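Local coordinates for surface presentation of antigens protein SpaO (PDB 4YX7) that takes part in the type III secretory pathway that presents the determinants Salmonella needs to enter mammalian cells, at residues K50-F54 against E64-I68. Numbering follows the deposited sequence.
Sequences KLGHF and ETLDI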
loop_
_atom_site.group_PDB
_atom_site.type_symbol
_atom_site.label_atom_id
_atom_site.label_comp_id
_atom_site.label_asym_id
_atom_site.label_seq_id
_atom_site.Cartn_x
_atom_site.Cartn_y
_atom_site.Cartn_z
ATOM N N LYS A 50 -9.340 -24.758 -9.140
ATOM C CA LYS A 50 -9.643 -23.338 -9.175
ATOM C C LYS A 50 -11.144 -23.150 -9.266
ATOM O O LYS A 50 -11.769 -23.599 -10.217
ATOM C CB LYS A 50 -8.953 -22.641 -10.346
ATOM C CG LYS A 50 -9.310 -21.170 -10.448
ATOM C CD LYS A 50 -8.462 -20.447 -11.478
ATOM C CE LYS A 50 -8.735 -20.920 -12.896
ATOM N NZ LYS A 50 -7.787 -20.299 -13.872
ATOM N N LEU A 51 -11.721 -22.477 -8.277
ATOM C CA LEU A 51 -13.167 -22.327 -8.191
ATOM C C LEU A 51 -13.689 -21.085 -8.928
ATOM O O LEU A 51 -14.785 -21.105 -9.486
ATOM C CB LEU A 51 -13.594 -22.289 -6.722
ATOM C CG LEU A 51 -13.105 -23.426 -5.822
ATOM C CD1 LEU A 51 -13.615 -23.236 -4.414
ATOM C CD2 LEU A 51 -13.544 -24.778 -6.361
ATOM N N GLY A 52 -12.898 -20.016 -8.934
ATOM C CA GLY A 52 -13.294 -18.756 -9.553
ATOM C C GLY A 52 -12.367 -17.592 -9.221
ATOM O O GLY A 52 -11.327 -17.807 -8.614
ATOM N N HIS A 53 -12.733 -16.373 -9.630
ATOM C CA HIS A 53 -11.949 -15.169 -9.323
ATOM C C HIS A 53 -12.543 -14.401 -8.145
ATOM O O HIS A 53 -13.747 -14.451 -7.908
ATOM C CB HIS A 53 -11.869 -14.213 -10.528
ATOM C CG HIS A 53 -11.511 -14.870 -11.823
ATOM N ND1 HIS A 53 -12.342 -14.840 -12.930
ATOM C CD2 HIS A 53 -10.411 -15.562 -12.206
ATOM C CE1 HIS A 53 -11.774 -15.492 -13.924
ATOM N NE2 HIS A 53 -10.597 -15.943 -13.513
ATOM N N PHE A 54 -11.704 -13.674 -7.416
ATOM C CA PHE A 54 -12.209 -12.730 -6.428
ATOM C C PHE A 54 -11.654 -11.338 -6.701
ATOM O O PHE A 54 -10.904 -11.125 -7.659
ATOM C CB PHE A 54 -11.869 -13.179 -5.001
ATOM C CG PHE A 54 -10.395 -13.232 -4.701
ATOM C CD1 PHE A 54 -9.673 -14.389 -4.921
ATOM C CD2 PHE A 54 -9.739 -12.133 -4.176
ATOM C CE1 PHE A 54 -8.328 -14.442 -4.645
ATOM C CE2 PHE A 54 -8.380 -12.178 -3.895
ATOM C CZ PHE A 54 -7.675 -13.338 -4.126
ATOM N N GLU A 64 -16.487 -13.782 -7.176
ATOM C CA GLU A 64 -17.384 -13.735 -8.326
ATOM C C GLU A 64 -18.015 -15.085 -8.656
ATOM O O GLU A 64 -19.230 -15.239 -8.616
ATOM C CB GLU A 64 -16.641 -13.242 -9.567
ATOM C CG GLU A 64 -15.668 -12.113 -9.337
ATOM C CD GLU A 64 -15.075 -11.597 -10.629
ATOM O OE1 GLU A 64 -15.649 -11.887 -11.698
ATOM O OE2 GLU A 64 -14.024 -10.922 -10.576
ATOM N N THR A 65 -17.180 -16.062 -8.996
ATOM C CA THR A 65 -17.671 -17.310 -9.572
ATOM C C THR A 65 -18.101 -18.332 -8.519
ATOM O O THR A 65 -19.289 -18.458 -8.210
ATOM C CB THR A 65 -16.599 -17.960 -10.480
ATOM O OG1 THR A 65 -16.215 -17.038 -11.504
ATOM C CG2 THR A 65 -17.137 -19.237 -11.132
ATOM N N LEU A 66 -17.115 -19.033 -7.959
ATOM C CA LEU A 66 -17.328 -20.276 -7.217
ATOM C C LEU A 66 -18.125 -21.267 -8.050
ATOM O O LEU A 66 -19.329 -21.435 -7.865
ATOM C CB LEU A 66 -18.016 -20.022 -5.872
ATOM C CG LEU A 66 -17.069 -19.497 -4.791
ATOM C CD1 LEU A 66 -17.724 -19.508 -3.440
ATOM C CD2 LEU A 66 -15.799 -20.314 -4.747
ATOM N N ASP A 67 -17.427 -21.895 -8.993
ATOM C CA ASP A 67 -17.918 -23.073 -9.703
ATOM C C ASP A 67 -17.450 -24.331 -8.963
ATOM O O ASP A 67 -16.251 -24.624 -8.926
ATOM C CB ASP A 67 -17.418 -23.065 -11.149
ATOM C CG ASP A 67 -17.772 -24.328 -11.894
ATOM O OD1 ASP A 67 -18.899 -24.835 -11.706
ATOM O OD2 ASP A 67 -16.922 -24.814 -12.672
ATOM N N ILE A 68 -18.386 -25.067 -8.367
ATOM C CA ILE A 68 -18.032 -26.145 -7.435
ATOM C C ILE A 68 -18.292 -27.597 -7.917
ATOM O O ILE A 68 -18.100 -28.553 -7.154
ATOM C CB ILE A 68 -18.773 -25.948 -6.096
#
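Two backbone hydrogen bonds tie 64-68 to the edge of strand 49-57. Glu64 N donates to His53 O at 2.9 Å, and Asp67 N donates to Leu51 O at 2.8 Å. Both are nearly straight, with angles of 170° and 171° at the hydrogen. The two segments run antiparallel, 177° apart. The acceptors are two residues apart but the donors are three apart, so 64-68 holds one extra residue between the bonds. Thr65 and Leu66 fill this interval. The chain takes up the extra residue with a positive phi of 53° at Leu66; Leu66 N lies 3.5 Å from Leu51 O, at an angle too poor for a bond.

Side-chain packing is modest. Gly52 lets the backbones approach: its CA lies 3.5 Å from Thr65 CB, and a CB on Gly52 would clash there. Thr65 CG2 also reaches to 3.4 Å from Leu51 O. Leu66 CB points away from the strand, yet its CD2 packs on Leu51 CB at 3.6 Å. Leu66 also touches the backbone of a second SpaO chain.

At the other end, the Glu64 carboxylate passes beside His53, with OE2 3.9 Å from His53 CB. OE2 is hydrogen-bonded to Asn55. Phe54 points away from 64-68, and its ring meets Phe14 edge-to-face.

The arrangement continues the antiparallel pairing of strands 49-57 and 60-63 past the end of the latter, with one extra residue on the 64-68 side, as in a beta bulge, although 64-68 is not regular strand. It belongs to the first SPOA domain of SpaO, a small beta-rich module of the FliN/MopA/SpaO family.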